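Local structure of hydrolase (Thermococcus thioreducens, 6IAH) at residues A[17-21]-A[124-128]; A[23-27]-A[37-41]; A[43-47]-A[59-63]. The protein is a magnesium-binding phosphatase of the haloacid dehalogenase superfamily that probably hydrolyses phosphate esters such as phosphoglycolate. All blocks are in the same frame, centred on the assembly; numbering follows the deposited sequence. Where two conformers were deposited one is given.

Interaction 1: A[17-21]-A[124-128]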
loop_
_atom_site.group_PDB
_atom_site.type_symbol
_atom_site.label_atom_id
_atom_site.label_comp_id
_atom_site.label_asym_id
_atom_site.label_seq_id
_atom_site.Cartn_x
_atom_site.Cartn_y
_atom_site.Cartn_z
ATOM N N SER A 17 2.708 -9.202 -1.507
ATOM C CA SER A 17 3.934 -8.935 -2.298
ATOM C C SER A 17 4.836 -8.068 -1.402
ATOM O O SER A 17 6.000 -8.342 -1.266
ATOM C CB SER A 17 3.685 -8.141 -3.576
ATOM O OG SER A 17 3.007 -6.898 -3.262
ATOM N N TYR A 18 4.264 -7.010 -0.805
ATOM C CA TYR A 18 5.024 -6.149 0.099
ATOM C C TYR A 18 5.489 -6.885 1.343
ATOM O O TYR A 18 6.590 -6.635 1.833
ATOM C CB TYR A 18 4.197 -4.973 0.554
ATOM C CG TYR A 18 3.558 -4.115 -0.549
ATOM C CD1 TYR A 18 4.306 -3.334 -1.397
ATOM C CD2 TYR A 18 2.176 -3.977 -0.579
ATOM C CE1 TYR A 18 3.686 -2.495 -2.340
ATOM C CE2 TYR A 18 1.554 -3.159 -1.501
ATOM C CZ TYR A 18 2.285 -2.410 -2.363
ATOM O OH TYR A 18 1.559 -1.565 -3.207
ATOM N N ASP A 19 4.628 -7.730 1.890
ATOM C CA ASP A 19 5.004 -8.497 3.057
ATOM C C ASP A 19 6.189 -9.411 2.781
ATOM O O ASP A 19 7.062 -9.510 3.609
ATOM C CB ASP A 19 3.835 -9.344 3.553
ATOM C CG ASP A 19 2.720 -8.533 4.223
ATOM O OD1 ASP A 19 2.812 -7.297 4.363
ATOM O OD2 ASP A 19 1.758 -9.177 4.656
ATOM N N GLU A 20 6.216 -10.091 1.639
ATOM C CA GLU A 20 7.342 -10.962 1.296
ATOM C C GLU A 20 8.588 -10.129 0.946
ATOM O O GLU A 20 9.692 -10.549 1.214
ATOM C CB GLU A 20 6.974 -11.923 0.160
ATOM C CG GLU A 20 8.047 -12.939 -0.233
ATOM C CD GLU A 20 8.121 -14.149 0.685
ATOM O OE1 GLU A 20 7.297 -14.264 1.614
ATOM O OE2 GLU A 20 9.026 -14.975 0.485
ATOM N N ALA A 21 8.429 -8.937 0.378
ATOM C CA ALA A 21 9.583 -8.101 0.167
ATOM C C ALA A 21 10.226 -7.642 1.487
ATOM O O ALA A 21 11.467 -7.586 1.589
ATOM C CB ALA A 21 9.184 -6.893 -0.705
ATOM N N LEU A 124 8.966 -9.049 -7.008
ATOM C CA LEU A 124 7.758 -9.503 -6.276
ATOM C C LEU A 124 6.503 -8.751 -6.661
ATOM O O LEU A 124 5.434 -9.298 -6.484
ATOM C CB LEU A 124 7.940 -9.459 -4.771
ATOM C CG LEU A 124 8.933 -10.472 -4.189
ATOM C CD1 LEU A 124 9.265 -10.081 -2.753
ATOM C CD2 LEU A 124 8.432 -11.908 -4.326
ATOM N N TRP A 125 6.618 -7.558 -7.276
ATOM C CA TRP A 125 5.424 -6.882 -7.749
ATOM C C TRP A 125 4.598 -7.750 -8.757
ATOM O O TRP A 125 3.382 -7.600 -8.849
ATOM C CB TRP A 125 5.748 -5.491 -8.346
ATOM C CG TRP A 125 6.368 -5.563 -9.702
ATOM C CD1 TRP A 125 7.714 -5.722 -9.999
ATOM C CD2 TRP A 125 5.710 -5.375 -10.974
ATOM N NE1 TRP A 125 7.899 -5.730 -11.356
ATOM C CE2 TRP A 125 6.702 -5.514 -11.984
ATOM C CE3 TRP A 125 4.389 -5.178 -11.358
ATOM C CZ2 TRP A 125 6.402 -5.402 -13.355
ATOM C CZ3 TRP A 125 4.086 -5.110 -12.708
ATOM C CH2 TRP A 125 5.084 -5.209 -13.690
ATOM N N LYS A 126 5.258 -8.669 -9.452
ATOM C CA LYS A 126 4.597 -9.457 -10.465
ATOM C C LYS A 126 3.770 -10.601 -9.859
ATOM O O LYS A 126 3.044 -11.247 -10.591
ATOM C CB LYS A 126 5.627 -9.908 -11.536
ATOM C CG LYS A 126 6.385 -8.701 -12.121
ATOM C CD LYS A 126 7.344 -9.021 -13.263
ATOM C CE LYS A 126 8.028 -10.393 -13.139
ATOM N NZ LYS A 126 9.011 -10.569 -12.017
ATOM N N LYS A 127 3.846 -10.829 -8.541
ATOM C CA LYS A 127 2.921 -11.760 -7.870
ATOM C C LYS A 127 1.569 -11.113 -7.525
ATOM O O LYS A 127 0.680 -11.807 -7.086
ATOM C CB LYS A 127 3.538 -12.319 -6.616
ATOM C CG LYS A 127 4.765 -13.211 -6.891
ATOM C CD LYS A 127 5.041 -14.009 -5.628
ATOM C CE LYS A 127 6.401 -14.684 -5.620
ATOM N NZ LYS A 127 6.544 -15.535 -6.820
ATOM N N GLU A 128 1.440 -9.779 -7.700
ATOM C CA GLU A 128 0.173 -9.057 -7.493
ATOM C C GLU A 128 -0.787 -9.441 -8.658
ATOM O O GLU A 128 -0.331 -9.721 -9.819
ATOM C CB GLU A 128 0.430 -7.543 -7.452
ATOM C CG GLU A 128 1.323 -7.130 -6.284
ATOM C CD GLU A 128 1.710 -5.667 -6.243
ATOM O OE1 GLU A 128 1.151 -4.933 -7.067
ATOM O OE2 GLU A 128 2.561 -5.253 -5.375
#

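Interaction 2: A[23-27]-A[37-41]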
loop_
_atom_site.group_PDB
_atom_site.type_symbol
_atom_site.label_atom_id
_atom_site.label_comp_id
_atom_site.label_asym_id
_atom_site.label_seq_id
_atom_site.Cartn_x
_atom_site.Cartn_y
_atom_site.Cartn_z
ATOM N N LYS A 23 9.990 -9.344 4.362
ATOM C CA LYS A 23 10.625 -10.560 4.860
ATOM C C LYS A 23 11.971 -10.856 4.193
ATOM O O LYS A 23 12.958 -10.982 4.867
ATOM C CB LYS A 23 9.677 -11.723 4.644
ATOM C CG LYS A 23 10.244 -13.080 5.035
ATOM C CD LYS A 23 9.457 -14.181 4.318
ATOM C CE LYS A 23 9.472 -15.467 5.094
ATOM N NZ LYS A 23 10.711 -16.227 5.010
ATOM N N LEU A 24 12.030 -10.897 2.882
ATOM C CA LEU A 24 13.270 -11.161 2.205
ATOM C C LEU A 24 14.357 -10.108 2.438
ATOM O O LEU A 24 15.549 -10.419 2.561
ATOM C CB LEU A 24 13.048 -11.340 0.693
ATOM C CG LEU A 24 12.130 -12.480 0.279
ATOM C CD1 LEU A 24 12.055 -12.451 -1.241
ATOM C CD2 LEU A 24 12.639 -13.834 0.806
ATOM N N THR A 25 13.972 -8.850 2.458
ATOM C CA THR A 25 14.949 -7.805 2.796
ATOM C C THR A 25 15.560 -7.976 4.200
ATOM O O THR A 25 16.763 -7.894 4.358
ATOM C CB THR A 25 14.254 -6.443 2.745
ATOM O OG1 THR A 25 13.753 -6.299 1.426
ATOM C CG2 THR A 25 15.165 -5.364 3.172
ATOM N N ALA A 26 14.733 -8.221 5.196
ATOM C CA ALA A 26 15.206 -8.397 6.543
ATOM C C ALA A 26 16.093 -9.624 6.556
ATOM O O ALA A 26 17.165 -9.593 7.165
ATOM C CB ALA A 26 14.077 -8.534 7.539
ATOM N N GLU A 27 15.659 -10.670 5.866
ATOM C CA GLU A 27 16.410 -11.964 5.921
ATOM C C GLU A 27 17.715 -11.863 5.178
ATOM O O GLU A 27 18.677 -12.469 5.606
ATOM C CB GLU A 27 15.568 -13.099 5.432
ATOM C CG GLU A 27 14.502 -13.522 6.395
ATOM C CD GLU A 27 13.577 -14.619 5.829
ATOM O OE1 GLU A 27 13.689 -14.979 4.641
ATOM O OE2 GLU A 27 12.710 -15.073 6.604
ATOM N N ARG A 37 17.465 -17.653 11.183
ATOM C CA ARG A 37 16.100 -17.700 11.700
ATOM C C ARG A 37 15.215 -16.835 10.759
ATOM O O ARG A 37 15.643 -15.750 10.281
ATOM C CB ARG A 37 15.987 -17.185 13.162
ATOM C CG ARG A 37 17.051 -17.624 14.180
ATOM C CD ARG A 37 16.823 -17.007 15.576
ATOM N NE ARG A 37 17.281 -15.593 15.763
ATOM C CZ ARG A 37 18.524 -15.197 16.052
ATOM N NH1 ARG A 37 19.517 -16.067 16.195
ATOM N NH2 ARG A 37 18.803 -13.906 16.189
ATOM N N GLU A 38 14.038 -17.351 10.418
ATOM C CA GLU A 38 13.200 -16.649 9.456
ATOM C C GLU A 38 12.383 -15.572 10.132
ATOM O O GLU A 38 12.065 -15.608 11.319
ATOM C CB GLU A 38 12.279 -17.575 8.679
ATOM C CG GLU A 38 12.941 -18.252 7.489
ATOM C CD GLU A 38 12.064 -19.370 7.009
ATOM O OE1 GLU A 38 11.090 -19.073 6.277
ATOM O OE2 GLU A 38 12.312 -20.514 7.446
ATOM N N ILE A 39 12.055 -14.580 9.335
ATOM C CA ILE A 39 11.124 -13.569 9.779
ATOM C C ILE A 39 9.700 -14.137 9.685
ATOM O O ILE A 39 9.267 -14.473 8.575
ATOM C CB ILE A 39 11.272 -12.285 8.916
ATOM C CG1 ILE A 39 12.616 -11.645 9.201
ATOM C CG2 ILE A 39 10.180 -11.278 9.240
ATOM C CD1 ILE A 39 12.790 -11.067 10.584
ATOM N N LYS A 40 8.994 -14.227 10.825
ATOM C CA LYS A 40 7.617 -14.728 10.832
ATOM C C LYS A 40 6.647 -13.710 10.215
ATOM O O LYS A 40 6.777 -12.489 10.391
ATOM C CB LYS A 40 7.165 -15.094 12.232
ATOM C CG LYS A 40 7.689 -16.397 12.761
ATOM C CD LYS A 40 7.160 -16.612 14.173
ATOM C CE LYS A 40 8.103 -17.453 15.022
ATOM N NZ LYS A 40 7.827 -17.315 16.500
ATOM N N PRO A 41 5.652 -14.215 9.481
ATOM C CA PRO A 41 4.764 -13.309 8.710
ATOM C C PRO A 41 3.939 -12.376 9.598
ATOM O O PRO A 41 3.756 -11.188 9.227
ATOM C CB PRO A 41 3.890 -14.291 7.914
ATOM C CG PRO A 41 3.833 -15.533 8.805
ATOM C CD PRO A 41 5.179 -15.624 9.455
#

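Interaction 3: A[43-47]-A[59-63]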
loop_
_atom_site.group_PDB
_atom_site.type_symbol
_atom_site.label_atom_id
_atom_site.label_comp_id
_atom_site.label_asym_id
_atom_site.label_seq_id
_atom_site.Cartn_x
_atom_site.Cartn_y
_atom_site.Cartn_z
ATOM N N TRP A 43 4.865 -11.002 12.296
ATOM C CA TRP A 43 5.708 -9.899 12.788
ATOM C C TRP A 43 5.650 -8.717 11.841
ATOM O O TRP A 43 5.531 -7.603 12.303
ATOM C CB TRP A 43 7.176 -10.288 12.969
ATOM C CG TRP A 43 7.410 -11.381 13.920
ATOM C CD1 TRP A 43 6.566 -11.827 14.914
ATOM C CD2 TRP A 43 8.606 -12.126 14.058
ATOM N NE1 TRP A 43 7.169 -12.836 15.633
ATOM C CE2 TRP A 43 8.417 -13.038 15.132
ATOM C CE3 TRP A 43 9.830 -12.114 13.381
ATOM C CZ2 TRP A 43 9.402 -13.937 15.526
ATOM C CZ3 TRP A 43 10.824 -13.005 13.767
ATOM C CH2 TRP A 43 10.598 -13.920 14.831
ATOM N N VAL A 44 5.708 -8.999 10.543
ATOM C CA VAL A 44 5.615 -7.964 9.514
ATOM C C VAL A 44 4.261 -7.236 9.599
ATOM O O VAL A 44 4.164 -6.001 9.576
ATOM C CB VAL A 44 5.780 -8.557 8.095
ATOM C CG1 VAL A 44 5.620 -7.457 7.030
ATOM C CG2 VAL A 44 7.144 -9.229 7.905
ATOM N N ARG A 45 3.203 -8.034 9.591
ATOM C CA ARG A 45 1.837 -7.517 9.661
ATOM C C ARG A 45 1.578 -6.714 10.895
ATOM O O ARG A 45 1.056 -5.608 10.826
ATOM C CB ARG A 45 0.828 -8.701 9.575
ATOM C CG ARG A 45 0.814 -9.327 8.205
ATOM C CD ARG A 45 -0.314 -10.321 8.043
ATOM N NE ARG A 45 -0.337 -11.339 9.112
ATOM C CZ ARG A 45 0.021 -12.628 8.995
ATOM N NH1 ARG A 45 0.448 -13.170 7.858
ATOM N NH2 ARG A 45 -0.067 -13.410 10.048
ATOM N N GLU A 46 1.890 -7.290 12.041
ATOM C CA GLU A 46 1.588 -6.654 13.316
ATOM C C GLU A 46 2.382 -5.385 13.548
ATOM O O GLU A 46 1.858 -4.431 14.079
ATOM C CB GLU A 46 1.855 -7.648 14.445
ATOM C CG GLU A 46 1.587 -7.177 15.858
ATOM C CD GLU A 46 0.159 -6.697 16.084
ATOM O OE1 GLU A 46 -0.770 -7.003 15.295
ATOM O OE2 GLU A 46 -0.006 -5.963 17.063
ATOM N N LEU A 47 3.645 -5.386 13.137
ATOM C CA LEU A 47 4.521 -4.260 13.374
ATOM C C LEU A 47 4.068 -3.094 12.507
ATOM O O LEU A 47 4.007 -1.963 12.975
ATOM C CB LEU A 47 5.977 -4.673 13.109
ATOM C CG LEU A 47 7.053 -3.625 13.384
ATOM C CD1 LEU A 47 6.929 -3.165 14.819
ATOM C CD2 LEU A 47 8.465 -4.148 13.138
ATOM N N VAL A 59 10.135 -0.566 8.304
ATOM C CA VAL A 59 9.621 -1.778 8.939
ATOM C C VAL A 59 10.704 -2.847 8.830
ATOM O O VAL A 59 10.940 -3.527 9.808
ATOM C CB VAL A 59 8.304 -2.310 8.325
ATOM C CG1 VAL A 59 7.826 -3.610 9.048
ATOM C CG2 VAL A 59 7.177 -1.289 8.459
ATOM N N SER A 60 11.356 -2.970 7.661
ATOM C CA SER A 60 12.416 -3.971 7.461
ATOM C C SER A 60 13.531 -3.721 8.480
ATOM O O SER A 60 14.000 -4.650 9.165
ATOM C CB SER A 60 12.960 -3.931 6.025
ATOM O OG SER A 60 11.967 -4.213 5.044
ATOM N N GLU A 61 13.948 -2.467 8.617
ATOM C CA GLU A 61 14.975 -2.111 9.583
ATOM C C GLU A 61 14.705 -2.515 11.026
ATOM O O GLU A 61 15.585 -3.078 11.692
ATOM C CB GLU A 61 15.288 -0.578 9.523
ATOM C CG GLU A 61 16.413 -0.178 10.444
ATOM C CD GLU A 61 16.651 1.383 10.362
ATOM O OE1 GLU A 61 16.061 1.996 9.495
ATOM O OE2 GLU A 61 17.402 1.934 11.167
ATOM N N ALA A 62 13.479 -2.256 11.465
ATOM C CA ALA A 62 13.004 -2.635 12.759
ATOM C C ALA A 62 13.122 -4.164 12.917
ATOM O O ALA A 62 13.627 -4.610 13.892
ATOM C CB ALA A 62 11.560 -2.202 12.944
ATOM N N LEU A 63 12.674 -4.900 11.926
ATOM C CA LEU A 63 12.677 -6.381 12.035
ATOM C C LEU A 63 14.032 -7.000 12.073
ATOM O O LEU A 63 14.239 -8.063 12.712
ATOM C CB LEU A 63 11.848 -6.986 10.903
ATOM C CG LEU A 63 10.345 -6.773 11.071
ATOM C CD1 LEU A 63 9.676 -7.060 9.775
ATOM C CD2 LEU A 63 9.745 -7.621 12.205
#

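Interaction 1: A[17-21]-A[124-128]
Helix 17-32 starts here against a short 3-10 turn, residues 124-127, which leads into strand 129-130; the backbones come closest at Ser17 and Leu124, whose CA atoms are 5.5 Å apart. Both segments belong to the helical cap region of this HAD-type phosphatase where it joins the Rossmann-like core, since helix 17-32 is the first cap helix and residues 124-128 return the chain toward the core. Leu124 points at the helix: its CD1 lies 3.8 Å from Ala21 CB and 3.4 Å from Ala21 N, and Glu20 CG passes at 4.0 Å from the same CD1 of Leu124. Phe105 and Tyr109 of helix 100-110 also touch Ala21. Tyr18 turns its CA-to-CB bond away, yet one face of its ring lies under Glu128 OE2, 4.2 Å from Tyr18 CZ, and its hydroxyl is hydrogen-bonded to Asp8, a magnesium ligand. The buried carboxylate of Glu128 has further partners, with OE1 in a salt bridge to Arg152 and OE2 hydrogen-bonded to Tyr109. Across the segments the polar link is one short bond, donated by Ser17 OG to Glu128 OE2 at 2.7 Å.

Interaction 2: A[23-27]-A[37-41]
In the cap region, the connection between helices 17-32 and 41-50 folds back along helix 17-32. Residues 37-41 are extended up to Lys40, which occupies the N-cap position of helix 41-50, and they run beside one helical turn of 23-27; the nearest CA atoms are those of Lys23 and Ile39, 5.8 Å apart. The central acceptor is the carboxylate of Glu27. Its OE2 accepts a hydrogen bond from the backbone N of Ile39, with N to OE2 at 2.9 Å and an N-H...O angle of 155°, so an amide of the irregular segment is satisfied by a helix side chain. The same OE2 of Glu27 receives a bond from Lys23 NZ at 2.8 Å, while Glu27 OE1 is only weakly bonded to that NZ at 3.2 Å. Lys23 NZ also reaches across to Glu38 OE1 at 3.1 Å, completing a three-residue salt-bridge network. The ammonium group thereby offsets two carboxylates that stand close together, Glu27 OE2 and Glu38 OE1 being 4.3 Å apart. Beneath these charges Ile39 points at the helix, its CG1 3.8 Å from Ala26 CB and 3.9 Å from Glu27 CG, with Lys23 CG 4.1 Å from Ile39 CB. Ala67 and Ile64 of helix 56-68 extend this apolar patch, touching Ile39 and Ala26 respectively. With Glu27 serving both the lysine and the amide, Ile39 can bury its side chain against the helix without leaving its own N-H unsatisfied.

Interaction 3: A[43-47]-A[59-63]
Helices 41-50 and 56-68 meet mainly through apolar side chains, with no hydrogen bond between the two segments. Trp43 contributes its CB, 3.8 Å from Leu63 CD2, while its indole NE1 is hydrogen-bonded to Glu73 and its side chain also touches Ala72 and Val76 of helix 72-78. Val44 follows with CG2 3.8 Å from Leu63 CD1, so Leu63 places a methyl against each of these two residues. One turn on from Trp43, Leu47 points at the partner helix, and its CD2 gathers three neighbours: Ala62 CB at 3.7 Å, Leu63 CD2 at 3.8 Å and Val59 CG1 at 4.2 Å. Phe53, from the connection between the helices, touches both Leu47 and Val59. The axes of the two short segments approach to 10.5 Å, with 119° between their N-to-C directions. Thr22 of helix 17-32 touches Val44 and Leu63, adding a third helix to an interior consistent with a helical C1-type HAD cap, inserted in the hairpin that follows the first core strand.

How the interactions relate
Helix 17-32 is shared by interactions 1 and 2, whose centres are 14 Å apart; Leu124 CD1 meets Leu24 CD1 at 4.0 Å between them. Interactions 2 and 3 are closer, 9 Å between centres, and touch at separate places: Ile39 CG2 lies 3.9 Å from Val44 CG2, and Thr25 CG2 3.9 Å from Ser60 CB. Interactions 1 and 3 touch where Asp19 OD2 approaches Arg45 CG at 3.7 Å. Along the chain, interactions 2 and 3 lie in series inside the loop closed by interaction 1. The Tyr18 side chain of interaction 1 is about 3 Å from that of Asp8, a magnesium ligand, and about 8 Å from a bound magnesium ion; the Val44 side chain of interaction 3 is about 14 Å from one.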